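Local atomic coordinates of serine proteinase inhibitor 1 (Myxoma virus, PDB entry 6BJ5), a protein that inhibits serine endopeptidases as a member of the poxvirus serpins and is important in the virulence of the virus. Residues Phe272-Ala277 with Asp287-Lys292; Ile49-Asn54 with Ala277-Ala282; Arg76-Asp81 with Thr140-Leu145; Arg57-Pro62 with Leu266-Ala271. One frame throughout, in Å; residues are numbered along the deposited sequence.

How the contacts relate
Contacts 1, 2 and 4 share the long loop between helix 260-265 and strand 293-302. Contact 4 pins its start, contact 1 folds it onto its own later part, and contact 2, about 10 Å from contact 1 between centres and sharing Ala277 with it, ties it to the 49-54 turn. Asp270 of contact 4 links all three: its OD2 receives Asn54 ND2 (2.9 Å) and its OD1 pairs with Arg276 NE (3.1 Å). Contact 3 lies in the large sheet, bordering strand 305-314, probably the inserted reactive-centre loop; its centre is about 19 Å from that of contact 4, and it meets contact 1 where Leu288 CD2 packs on Lys141 CB (3.9 Å).

Contact 1: Phe272-Ala277 with Asp287-Lys292; sequences FDPSRA and DLYVTK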
loop_
_atom_site.group_PDB
_atom_site.type_symbol
_atom_site.label_atom_id
_atom_site.label_comp_id
_atom_site.label_asym_id
_atom_site.label_seq_id
_atom_site.Cartn_x
_atom_site.Cartn_y
_atom_site.Cartn_z
ATOM N N PHE A 272 6.081 -11.821 16.717
ATOM C CA PHE A 272 5.141 -11.292 17.706
ATOM C C PHE A 272 5.200 -12.010 19.040
ATOM O O PHE A 272 4.597 -11.532 20.007
ATOM C CB PHE A 272 3.690 -11.377 17.205
ATOM C CG PHE A 272 3.434 -10.591 15.964
ATOM C CD1 PHE A 272 3.667 -11.150 14.713
ATOM C CD2 PHE A 272 2.990 -9.276 16.041
ATOM C CE1 PHE A 272 3.439 -10.415 13.559
ATOM C CE2 PHE A 272 2.765 -8.539 14.896
ATOM C CZ PHE A 272 2.990 -9.113 13.650
ATOM N N ASP A 273 5.908 -13.133 19.122
ATOM C CA ASP A 273 5.874 -13.935 20.329
ATOM C C ASP A 273 7.116 -13.611 21.136
ATOM O O ASP A 273 8.235 -13.902 20.676
ATOM C CB ASP A 273 5.838 -15.417 19.969
ATOM C CG ASP A 273 5.835 -16.325 21.180
ATOM O OD1 ASP A 273 5.894 -15.831 22.333
ATOM O OD2 ASP A 273 5.768 -17.557 20.960
ATOM N N PRO A 274 6.983 -13.031 22.333
ATOM C CA PRO A 274 8.183 -12.630 23.094
ATOM C C PRO A 274 9.073 -13.803 23.465
ATOM O O PRO A 274 10.306 -13.667 23.470
ATOM C CB PRO A 274 7.595 -11.962 24.348
ATOM C CG PRO A 274 6.216 -11.560 23.958
ATOM C CD PRO A 274 5.737 -12.597 22.984
ATOM N N SER A 275 8.475 -14.970 23.721
ATOM C CA SER A 275 9.255 -16.136 24.111
ATOM C C SER A 275 10.109 -16.650 22.964
ATOM O O SER A 275 11.177 -17.220 23.203
ATOM C CB SER A 275 8.328 -17.252 24.598
ATOM O OG SER A 275 7.555 -16.844 25.711
ATOM N N ARG A 276 9.671 -16.451 21.722
ATOM C CA ARG A 276 10.262 -17.148 20.588
ATOM C C ARG A 276 10.924 -16.212 19.589
ATOM O O ARG A 276 11.465 -16.686 18.583
ATOM C CB ARG A 276 9.198 -17.992 19.876
ATOM C CG ARG A 276 8.660 -19.173 20.674
ATOM C CD ARG A 276 7.987 -20.170 19.734
ATOM N NE ARG A 276 8.780 -20.344 18.518
ATOM C CZ ARG A 276 9.693 -21.298 18.338
ATOM N NH1 ARG A 276 9.925 -22.192 19.297
ATOM N NH2 ARG A 276 10.376 -21.355 17.198
ATOM N N ALA A 277 10.902 -14.903 19.833
ATOM C CA ALA A 277 11.307 -13.916 18.836
ATOM C C ALA A 277 12.820 -13.752 18.859
ATOM O O ALA A 277 13.387 -13.301 19.855
ATOM C CB ALA A 277 10.614 -12.575 19.072
ATOM N N ASP A 287 15.423 -9.057 24.063
ATOM C CA ASP A 287 14.160 -8.520 24.541
ATOM C C ASP A 287 13.541 -7.534 23.545
ATOM O O ASP A 287 12.804 -6.632 23.946
ATOM C CB ASP A 287 14.321 -7.889 25.925
ATOM C CG ASP A 287 13.007 -7.858 26.713
ATOM O OD1 ASP A 287 12.693 -8.872 27.373
ATOM O OD2 ASP A 287 12.276 -6.845 26.664
ATOM N N LEU A 288 13.772 -7.756 22.257
ATOM C CA LEU A 288 13.154 -6.918 21.246
ATOM C C LEU A 288 12.227 -7.779 20.385
ATOM O O LEU A 288 12.672 -8.741 19.759
ATOM C CB LEU A 288 14.218 -6.248 20.376
ATOM C CG LEU A 288 15.211 -5.338 21.102
ATOM C CD1 LEU A 288 16.259 -4.808 20.134
ATOM C CD2 LEU A 288 14.486 -4.194 21.793
ATOM N N TYR A 289 10.943 -7.427 20.344
ATOM C CA TYR A 289 9.984 -8.145 19.532
ATOM C C TYR A 289 8.947 -7.157 19.044
ATOM O O TYR A 289 8.887 -6.007 19.486
ATOM C CB TYR A 289 9.325 -9.284 20.306
ATOM C CG TYR A 289 8.548 -8.785 21.484
ATOM C CD1 TYR A 289 7.166 -8.669 21.430
ATOM C CD2 TYR A 289 9.199 -8.391 22.644
ATOM C CE1 TYR A 289 6.451 -8.196 22.509
ATOM C CE2 TYR A 289 8.501 -7.915 23.722
ATOM C CZ TYR A 289 7.126 -7.820 23.655
ATOM O OH TYR A 289 6.422 -7.338 24.736
ATOM N N VAL A 290 8.151 -7.620 18.103
ATOM C CA VAL A 290 7.159 -6.800 17.436
ATOM C C VAL A 290 5.831 -6.922 18.164
ATOM O O VAL A 290 5.370 -8.030 18.459
ATOM C CB VAL A 290 7.022 -7.216 15.969
ATOM C CG1 VAL A 290 5.905 -6.432 15.304
ATOM C CG2 VAL A 290 8.361 -7.039 15.264
ATOM N N THR A 291 5.213 -5.786 18.453
ATOM C CA THR A 291 3.875 -5.785 19.024
ATOM C C THR A 291 2.808 -5.397 18.016
ATOM O O THR A 291 1.756 -6.040 17.968
ATOM C CB THR A 291 3.788 -4.807 20.198
ATOM O OG1 THR A 291 4.927 -4.953 21.060
ATOM C CG2 THR A 291 2.511 -5.065 20.970
ATOM N N LYS A 292 3.074 -4.401 17.163
ATOM C CA LYS A 292 2.064 -3.867 16.261
ATOM C C LYS A 292 2.690 -3.608 14.902
ATOM O O LYS A 292 3.840 -3.172 14.815
ATOM C CB LYS A 292 1.395 -2.576 16.783
ATOM C CG LYS A 292 0.875 -2.615 18.213
ATOM C CD LYS A 292 0.420 -1.229 18.687
ATOM C CE LYS A 292 0.705 -1.006 20.177
ATOM N NZ LYS A 292 -0.122 0.088 20.775
#
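Pro274 lies over one face of the Tyr289 ring. Its CG stands 3.9 Å from the centroid of the Tyr289 ring and only 20° off the ring normal, a CH-pi contact displaced toward the rim, so that CE1 of Tyr289 is the ring atom nearest Pro274 CG, at 3.7 Å. Tyr289 takes the crowded position about its first torsion, CG lying between the backbone N and the carbonyl carbon (chi1 62°), which sets the start of the ring on the side of the proline. At the root of the same side chain, Tyr289 CB packs on Ala277 CB at 3.7 Å. Pro274 thus meets the ring while Ala277 meets the stem. The turn carrying both is closed by the backbone bond from Arg276 N to Asp273 O and by an Asx turn, in which Asp273 OD1 accepts from Ser275 N, the donor standing well above the carboxylate plane.

At the other end CE2 of Phe272 touches CG1 of Val290 at 3.8 Å, the two side chains crossing obliquely, while the carbonyl O of Thr291 lies in the ring plane at the edge, 4.0 Å from Phe272 CD2. Beside this, Phe272 CA makes a nearly straight CA-H...O contact with Val290 O (3.4 Å). No conventional hydrogen bond spans the two segments; the CH-pi, CA-H...O and apolar contacts join them.

Both segments belong to the long serpin connection from helix 260-265 to strand 5 of sheet A (293-302). Thr291 O accepts from Arg260 NH1, and the Phe272 side chain rests on Arg260 and Gln264, so the loop is laid against helix 260-265 just before the chain enters strand 293-302.

Contact 2: Ile49-Asn54 with Ala277-Ala282; sequences IAAGGN and ADFGQA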
loop_
_atom_site.group_PDB
_atom_site.type_symbol
_atom_site.label_atom_id
_atom_site.label_comp_id
_atom_site.label_asym_id
_atom_site.label_seq_id
_atom_site.Cartn_x
_atom_site.Cartn_y
_atom_site.Cartn_z
ATOM N N ILE A 49 16.705 -7.740 8.433
ATOM C CA ILE A 49 18.113 -7.542 8.731
ATOM C C ILE A 49 18.372 -7.682 10.221
ATOM O O ILE A 49 19.493 -7.971 10.631
ATOM C CB ILE A 49 18.546 -6.148 8.219
ATOM C CG1 ILE A 49 18.327 -6.041 6.708
ATOM C CG2 ILE A 49 19.995 -5.853 8.553
ATOM C CD1 ILE A 49 19.141 -7.031 5.922
ATOM N N ALA A 50 17.344 -7.532 11.047
ATOM C CA ALA A 50 17.489 -7.686 12.483
ATOM C C ALA A 50 17.176 -9.093 12.982
ATOM O O ALA A 50 17.520 -9.420 14.127
ATOM C CB ALA A 50 16.579 -6.682 13.205
ATOM N N ALA A 51 16.517 -9.923 12.178
ATOM C CA ALA A 51 16.024 -11.208 12.656
ATOM C C ALA A 51 17.038 -12.331 12.417
ATOM O O ALA A 51 17.982 -12.211 11.629
ATOM C CB ALA A 51 14.695 -11.558 11.980
ATOM N N GLY A 52 16.849 -13.431 13.138
ATOM C CA GLY A 52 17.638 -14.620 12.898
ATOM C C GLY A 52 16.790 -15.863 13.075
ATOM O O GLY A 52 15.675 -15.814 13.611
ATOM N N GLY A 53 17.325 -16.984 12.578
ATOM C CA GLY A 53 16.685 -18.262 12.852
ATOM C C GLY A 53 15.320 -18.404 12.202
ATOM O O GLY A 53 15.123 -18.100 11.018
ATOM N N ASN A 54 14.368 -18.925 12.988
ATOM C CA ASN A 54 13.022 -19.114 12.467
ATOM C C ASN A 54 12.300 -17.787 12.250
ATOM O O ASN A 54 11.493 -17.664 11.318
ATOM C CB ASN A 54 12.191 -19.985 13.399
ATOM C CG ASN A 54 10.989 -20.583 12.688
ATOM O OD1 ASN A 54 11.082 -21.029 11.522
ATOM N ND2 ASN A 54 9.837 -20.526 13.343
ATOM N N ALA A 277 10.902 -14.903 19.833
ATOM C CA ALA A 277 11.307 -13.916 18.836
ATOM C C ALA A 277 12.820 -13.752 18.859
ATOM O O ALA A 277 13.387 -13.301 19.855
ATOM C CB ALA A 277 10.614 -12.575 19.072
ATOM N N ASP A 278 13.483 -14.200 17.803
ATOM C CA ASP A 278 14.930 -14.034 17.662
ATOM C C ASP A 278 15.226 -12.776 16.852
ATOM O O ASP A 278 15.265 -12.819 15.616
ATOM C CB ASP A 278 15.570 -15.254 17.003
ATOM C CG ASP A 278 17.071 -15.082 16.787
ATOM O OD1 ASP A 278 17.644 -14.115 17.314
ATOM O OD2 ASP A 278 17.689 -15.881 16.060
ATOM N N PHE A 279 15.494 -11.662 17.542
ATOM C CA PHE A 279 16.096 -10.486 16.909
ATOM C C PHE A 279 17.536 -10.276 17.376
ATOM O O PHE A 279 18.007 -9.142 17.511
ATOM C CB PHE A 279 15.246 -9.235 17.122
ATOM C CG PHE A 279 13.960 -9.263 16.345
ATOM C CD1 PHE A 279 13.977 -9.038 14.985
ATOM C CD2 PHE A 279 12.756 -9.568 16.964
ATOM C CE1 PHE A 279 12.802 -9.075 14.256
ATOM C CE2 PHE A 279 11.569 -9.615 16.244
ATOM C CZ PHE A 279 11.583 -9.366 14.895
ATOM N N GLY A 280 18.236 -11.388 17.621
ATOM C CA GLY A 280 19.612 -11.407 18.090
ATOM C C GLY A 280 20.645 -10.843 17.132
ATOM O O GLY A 280 21.782 -10.602 17.549
ATOM N N GLN A 281 20.319 -10.690 15.855
ATOM C CA GLN A 281 21.261 -10.013 14.967
ATOM C C GLN A 281 21.300 -8.516 15.226
ATOM O O GLN A 281 22.311 -7.856 14.942
ATOM C CB GLN A 281 20.908 -10.276 13.502
ATOM C CG GLN A 281 20.874 -11.729 13.177
ATOM C CD GLN A 281 22.241 -12.332 13.371
ATOM O OE1 GLN A 281 22.506 -13.010 14.370
ATOM N NE2 GLN A 281 23.145 -12.039 12.439
ATOM N N ALA A 282 20.227 -7.975 15.788
ATOM C CA ALA A 282 20.207 -6.562 16.126
ATOM C C ALA A 282 20.726 -6.352 17.528
ATOM O O ALA A 282 21.496 -5.432 17.796
ATOM C CB ALA A 282 18.792 -5.995 16.030
#
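Asp278 turns CG anti to its backbone N (chi1 177°), toward the peptide of Gly52, while Phe279 has CG anti to its carbonyl carbon (chi1 -70°), at the start of a ring that meets two alanine methyls. CD1 of Phe279 touches Ala50 CB at 3.9 Å and CE1 of Phe279 touches Ala51 CB, also at 3.9 Å, with the carbonyl O of Ala50 at the ring edge. Next to it, Ala50 CB abuts Ala282 CB at 3.7 Å.

One firm hydrogen bond joins the backbones: Gly52 N donates to Asp278 O over 3.0 Å. The bond from Ala282 N to Ala50 O is weak; the same N-H has a shorter partner in Phe279 O. Asp278 also organises its own segment as an Asx turn, OD1 accepting from Gly280 N at 2.8 Å. In the serpin fold this loop meets the short link between helix 37-49 (helix B) and helix 53-58 (helix C), and glycine at 52 and 53 lets the link pass close to the Asp278 carboxylate: OD2 of Asp278 comes within 3.1 Å of Gly52 C. Asp278 OD2 and Gly52 O, 3.2 Å apart, are both acceptors, so this is close packing and not a hydrogen bond. Gly52 has no CB to collide with Asp278 OD2, and Gly53 has a positive phi, which favours glycine.

CG of Gln281 lies 3.3 Å from Ala51 O, and the bend at chi2 (-63°) then turns the chain off. Phe90 of helix 88-98 lies on both Ala50 and Ala282, Asp278 N donates to Thr55 OG1, and Arg87 NE reaches Gly280 O.

Contact 3: Arg76-Asp81 with Thr140-Leu145; sequences RELFVD and TKMLLL
Phe79 and Leu143 exchange two short backbone hydrogen bonds, Phe79 N to Leu143 O and Leu143 N to Phe79 O, each 2.7 Å. The next hydrogen-bonded pair, Glu77 and Leu145, repeats the exchange with Glu77 N to Leu145 O at 3.0 Å and Leu145 N to Glu77 O at 2.9 Å, and Asp81 N bonds to Lys141 O where the second strand is about to begin. Between these rungs lie the non-hydrogen-bonded pairs Leu78-Leu144 and Val80-Met142. The strand axes run antiparallel, 176° apart.

These are strands 2 and 3 of the serpin central sheet A; backbone bonding of Leu144 to Ile314 adds strand 305-314, which lies between 142-153 and 293-302, the place taken in cleaved serpins by the inserted reactive-centre loop, and is probably that loop here.

On one face Phe79 and Leu143 lie side by side, pointing the same way, with CD2 of Phe79 3.9 Å from CD2 of Leu143; the ring presents its edge to Leu143 O and Leu145 CB. Glu77 is on this face too, its carboxylate engaged by Tyr119, Thr100 and Lys123. The other face carries Leu78, where chi2 (60°) sets CD1 against Leu143 O at 3.3 Å and Met142 CE at 4.0 Å. Phe90 and Phe94 of helix 88-98 pack on Leu78, and Val46 and Leu47 of helix 37-49 on Leu144.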
loop_
_atom_site.group_PDB
_atom_site.type_symbol
_atom_site.label_atom_id
_atom_site.label_comp_id
_atom_site.label_asym_id
_atom_site.label_seq_id
_atom_site.Cartn_x
_atom_site.Cartn_y
_atom_site.Cartn_z
ATOM N N ARG A 76 13.060 4.642 4.479
ATOM C CA ARG A 76 13.185 3.602 5.499
ATOM C C ARG A 76 14.065 4.091 6.638
ATOM O O ARG A 76 15.234 4.433 6.426
ATOM C CB ARG A 76 13.747 2.313 4.906
ATOM C CG ARG A 76 12.810 1.671 3.926
ATOM C CD ARG A 76 13.585 1.095 2.766
ATOM N NE ARG A 76 13.116 -0.253 2.534
ATOM C CZ ARG A 76 13.777 -1.168 1.859
ATOM N NH1 ARG A 76 13.258 -2.375 1.728
ATOM N NH2 ARG A 76 14.948 -0.865 1.338
ATOM N N GLU A 77 13.498 4.100 7.846
ATOM C CA GLU A 77 14.171 4.570 9.043
ATOM C C GLU A 77 13.849 3.584 10.152
ATOM O O GLU A 77 12.796 2.934 10.132
ATOM C CB GLU A 77 13.713 5.987 9.472
ATOM C CG GLU A 77 13.861 7.070 8.412
ATOM C CD GLU A 77 15.294 7.292 7.952
ATOM O OE1 GLU A 77 16.217 7.357 8.792
ATOM O OE2 GLU A 77 15.500 7.379 6.728
ATOM N N LEU A 78 14.776 3.464 11.102
ATOM C CA LEU A 78 14.596 2.658 12.298
ATOM C C LEU A 78 14.917 3.524 13.512
ATOM O O LEU A 78 15.970 4.167 13.567
ATOM C CB LEU A 78 15.488 1.406 12.252
ATOM C CG LEU A 78 15.502 0.511 13.495
ATOM C CD1 LEU A 78 14.111 -0.047 13.813
ATOM C CD2 LEU A 78 16.520 -0.610 13.346
ATOM N N PHE A 79 14.015 3.548 14.481
ATOM C CA PHE A 79 14.182 4.348 15.689
ATOM C C PHE A 79 14.282 3.378 16.854
ATOM O O PHE A 79 13.279 2.772 17.252
ATOM C CB PHE A 79 13.001 5.299 15.872
ATOM C CG PHE A 79 12.833 6.249 14.741
ATOM C CD1 PHE A 79 13.505 7.454 14.725
ATOM C CD2 PHE A 79 12.043 5.904 13.650
ATOM C CE1 PHE A 79 13.370 8.316 13.655
ATOM C CE2 PHE A 79 11.907 6.760 12.580
ATOM C CZ PHE A 79 12.573 7.967 12.580
ATOM N N VAL A 80 15.477 3.214 17.401
ATOM C CA VAL A 80 15.670 2.313 18.523
ATOM C C VAL A 80 15.920 3.145 19.761
ATOM O O VAL A 80 16.671 4.126 19.720
ATOM C CB VAL A 80 16.822 1.329 18.277
ATOM C CG1 VAL A 80 16.976 0.413 19.480
ATOM C CG2 VAL A 80 16.511 0.533 17.040
ATOM N N ASP A 81 15.298 2.738 20.862
ATOM C CA ASP A 81 15.455 3.459 22.108
ATOM C C ASP A 81 16.914 3.447 22.547
ATOM O O ASP A 81 17.647 2.488 22.292
ATOM C CB ASP A 81 14.574 2.858 23.186
ATOM C CG ASP A 81 14.548 3.714 24.426
ATOM O OD1 ASP A 81 13.826 4.731 24.442
ATOM O OD2 ASP A 81 15.299 3.400 25.369
ATOM N N THR A 140 7.454 1.108 23.992
ATOM C CA THR A 140 7.901 0.851 22.643
ATOM C C THR A 140 9.427 1.006 22.599
ATOM O O THR A 140 9.961 1.993 23.084
ATOM C CB THR A 140 7.168 1.792 21.674
ATOM O OG1 THR A 140 5.822 1.309 21.431
ATOM C CG2 THR A 140 8.005 2.107 20.430
ATOM N N LYS A 141 10.159 -0.068 22.245
ATOM C CA LYS A 141 11.621 0.047 22.167
ATOM C C LYS A 141 12.185 0.154 20.763
ATOM O O LYS A 141 13.350 0.528 20.646
ATOM C CB LYS A 141 12.390 -1.102 22.897
ATOM C CG LYS A 141 12.022 -1.425 24.365
ATOM C CD LYS A 141 12.154 -0.109 25.195
ATOM C CE LYS A 141 10.725 0.479 25.545
ATOM N NZ LYS A 141 10.522 1.972 25.822
ATOM N N MET A 142 11.386 -0.010 19.712
ATOM C CA MET A 142 11.885 0.170 18.357
ATOM C C MET A 142 10.748 0.677 17.472
ATOM O O MET A 142 9.587 0.356 17.726
ATOM C CB MET A 142 12.415 -1.151 17.816
ATOM C CG MET A 142 11.297 -2.009 17.180
ATOM S SD MET A 142 11.881 -3.635 16.769
ATOM C CE MET A 142 13.527 -3.170 16.268
ATOM N N LEU A 143 11.049 1.513 16.477
ATOM C CA LEU A 143 10.039 1.853 15.486
ATOM C C LEU A 143 10.673 1.663 14.120
ATOM O O LEU A 143 11.710 2.268 13.829
ATOM C CB LEU A 143 9.526 3.283 15.674
ATOM C CG LEU A 143 8.485 3.619 14.612
ATOM C CD1 LEU A 143 7.169 2.914 15.001
ATOM C CD2 LEU A 143 8.302 5.110 14.490
ATOM N N LEU A 144 10.117 0.761 13.325
ATOM C CA LEU A 144 10.589 0.543 11.969
ATOM C C LEU A 144 9.576 1.212 11.061
ATOM O O LEU A 144 8.388 0.880 11.112
ATOM C CB LEU A 144 10.692 -0.938 11.637
ATOM C CG LEU A 144 11.585 -1.267 10.444
ATOM C CD1 LEU A 144 12.057 -2.706 10.542
ATOM C CD2 LEU A 144 10.910 -1.008 9.097
ATOM N N LEU A 145 10.027 2.160 10.250
ATOM C CA LEU A 145 9.089 2.981 9.507
ATOM C C LEU A 145 9.438 2.958 8.020
ATOM O O LEU A 145 10.594 3.208 7.640
ATOM C CB LEU A 145 9.064 4.403 10.064
ATOM C CG LEU A 145 8.215 5.358 9.235
ATOM C CD1 LEU A 145 6.756 5.083 9.490
ATOM C CD2 LEU A 145 8.555 6.794 9.566
#

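Contact 4: Arg57-Pro62 with Leu266-Ala271; sequences REIDVP and LGVRDA
A Schellman motif ends helix 260-265, with Gly267 at positive phi (98°) as its C-prime residue, and the chain that leaves it is taken up by Glu58 at the end of helix 53-58. In Glu58 the first torsion sets CG beside the backbone N, anti to the carbonyl carbon (chi1 -51°), and the second extends CD toward the loop (chi2 -175°). One oxygen does the gripping. OE1 of Glu58 accepts from Asp270 N at 2.7 Å, almost straight at the hydrogen and on the syn side close to the carboxylate plane, and from Arg269 N, which is 2.9 Å from Glu58 OE1 and stands well above that plane. Water 1 donates to the same Glu58 OE1 at 2.6 Å and accepts from Ala271 N, extending the grip to a third consecutive N-H.

The rest of the side chain lies against the glycine carbonyl: Gly267 O is 3.3 Å from Glu58 CB. Val268 CG2 lies 3.4 Å from Glu58 O, while CG1 of Val268 faces CG1 of Ile59. The Glu58 and Asp270 side chains cross at about a right angle, OE2 of Glu58 4.1 Å from OD1 of Asp270. This closeness of like charges is probably eased by the Asp270 partners Arg276 NE and Asn54 ND2, and by the backbone N-H groups that face Glu58.

The Schellman-ended helix 260-265 and the Glu58 carboxylate that takes the following N-H groups join helix C to the connection that leads to strand 5 of sheet A in the serpin fold.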
loop_
_atom_site.group_PDB
_atom_site.type_symbol
_atom_site.label_atom_id
_atom_site.label_comp_id
_atom_site.label_asym_id
_atom_site.label_seq_id
_atom_site.Cartn_x
_atom_site.Cartn_y
_atom_site.Cartn_z
ATOM N N ARG A 57 13.243 -16.549 8.903
ATOM C CA ARG A 57 12.724 -17.397 7.843
ATOM C C ARG A 57 11.258 -17.097 7.568
ATOM O O ARG A 57 10.837 -17.091 6.408
ATOM C CB ARG A 57 12.905 -18.868 8.206
ATOM C CG ARG A 57 12.448 -19.819 7.127
ATOM C CD ARG A 57 12.288 -21.218 7.676
ATOM N NE ARG A 57 11.157 -21.343 8.590
ATOM C CZ ARG A 57 9.921 -21.635 8.191
ATOM N NH1 ARG A 57 9.677 -21.815 6.886
ATOM N NH2 ARG A 57 8.932 -21.739 9.086
ATOM N N GLU A 58 10.463 -16.855 8.622
ATOM C CA GLU A 58 9.041 -16.585 8.429
ATOM C C GLU A 58 8.795 -15.219 7.810
ATOM O O GLU A 58 7.719 -14.994 7.247
ATOM C CB GLU A 58 8.259 -16.646 9.746
ATOM C CG GLU A 58 8.417 -17.870 10.638
ATOM C CD GLU A 58 7.468 -17.825 11.860
ATOM O OE1 GLU A 58 7.243 -16.741 12.438
ATOM O OE2 GLU A 58 6.941 -18.884 12.256
ATOM N N ILE A 59 9.759 -14.308 7.901
ATOM C CA ILE A 59 9.665 -13.031 7.218
ATOM C C ILE A 59 10.130 -13.263 5.793
ATOM O O ILE A 59 11.219 -12.845 5.389
ATOM C CB ILE A 59 10.457 -11.944 7.961
ATOM C CG1 ILE A 59 9.868 -11.772 9.365
ATOM C CG2 ILE A 59 10.433 -10.629 7.203
ATOM C CD1 ILE A 59 10.866 -11.327 10.390
ATOM N N ASP A 60 9.294 -13.957 5.034
ATOM C CA ASP A 60 9.601 -14.380 3.671
ATOM C C ASP A 60 9.380 -13.205 2.713
ATOM O O ASP A 60 8.255 -12.927 2.301
ATOM C CB ASP A 60 8.748 -15.593 3.315
ATOM C CG ASP A 60 9.384 -16.451 2.248
ATOM O OD1 ASP A 60 9.974 -15.886 1.305
ATOM O OD2 ASP A 60 9.320 -17.696 2.375
ATOM N N VAL A 61 10.455 -12.515 2.350
ATOM C CA VAL A 61 10.386 -11.223 1.665
ATOM C C VAL A 61 11.636 -11.046 0.810
ATOM O O VAL A 61 12.693 -11.580 1.175
ATOM C CB VAL A 61 10.213 -10.089 2.697
ATOM C CG1 VAL A 61 10.667 -8.753 2.164
ATOM C CG2 VAL A 61 8.754 -9.975 3.082
ATOM N N PRO A 62 11.561 -10.370 -0.342
ATOM C CA PRO A 62 12.785 -10.041 -1.103
ATOM C C PRO A 62 13.814 -9.317 -0.229
ATOM O O PRO A 62 13.490 -8.364 0.485
ATOM C CB PRO A 62 12.270 -9.132 -2.229
ATOM C CG PRO A 62 10.791 -9.524 -2.399
ATOM C CD PRO A 62 10.318 -9.963 -1.034
ATOM N N LEU A 266 -0.471 -15.137 7.616
ATOM C CA LEU A 266 0.405 -15.417 6.482
ATOM C C LEU A 266 1.720 -16.030 6.917
ATOM O O LEU A 266 2.678 -16.041 6.138
ATOM C CB LEU A 266 0.661 -14.158 5.654
ATOM C CG LEU A 266 -0.553 -13.628 4.914
ATOM C CD1 LEU A 266 -0.304 -12.218 4.351
ATOM C CD2 LEU A 266 -0.845 -14.616 3.792
ATOM N N GLY A 267 1.798 -16.511 8.154
ATOM C CA GLY A 267 2.950 -17.255 8.611
ATOM C C GLY A 267 3.979 -16.472 9.399
ATOM O O GLY A 267 4.990 -17.061 9.807
ATOM N N VAL A 268 3.773 -15.174 9.628
ATOM C CA VAL A 268 4.715 -14.376 10.414
ATOM C C VAL A 268 4.232 -14.411 11.864
ATOM O O VAL A 268 3.362 -13.643 12.270
ATOM C CB VAL A 268 4.850 -12.953 9.876
ATOM C CG1 VAL A 268 5.859 -12.184 10.722
ATOM C CG2 VAL A 268 5.264 -12.955 8.371
ATOM N N ARG A 269 4.769 -15.330 12.644
ATOM C CA ARG A 269 4.258 -15.520 13.993
ATOM C C ARG A 269 5.311 -15.296 15.063
ATOM O O ARG A 269 4.993 -14.727 16.115
ATOM C CB ARG A 269 3.680 -16.935 14.136
ATOM C CG ARG A 269 2.490 -17.258 13.226
ATOM C CD ARG A 269 1.907 -18.614 13.585
ATOM N NE ARG A 269 0.851 -19.070 12.687
ATOM C CZ ARG A 269 -0.438 -18.773 12.805
ATOM N NH1 ARG A 269 -0.861 -17.996 13.793
ATOM N NH2 ARG A 269 -1.310 -19.261 11.931
ATOM N N ASP A 270 6.561 -15.729 14.820
ATOM C CA ASP A 270 7.588 -15.649 15.858
ATOM C C ASP A 270 7.897 -14.205 16.226
ATOM O O ASP A 270 8.129 -13.889 17.403
ATOM C CB ASP A 270 8.881 -16.353 15.421
ATOM C CG ASP A 270 8.865 -17.850 15.680
ATOM O OD1 ASP A 270 7.877 -18.355 16.251
ATOM O OD2 ASP A 270 9.891 -18.510 15.397
ATOM N N ALA A 271 7.892 -13.312 15.239
ATOM C CA ALA A 271 8.209 -11.919 15.508
ATOM C C ALA A 271 7.320 -11.339 16.596
ATOM O O ALA A 271 7.774 -10.494 17.370
ATOM C CB ALA A 271 8.086 -11.097 14.221
HETATM O O HOH W 1 8.506 -14.453 12.339
#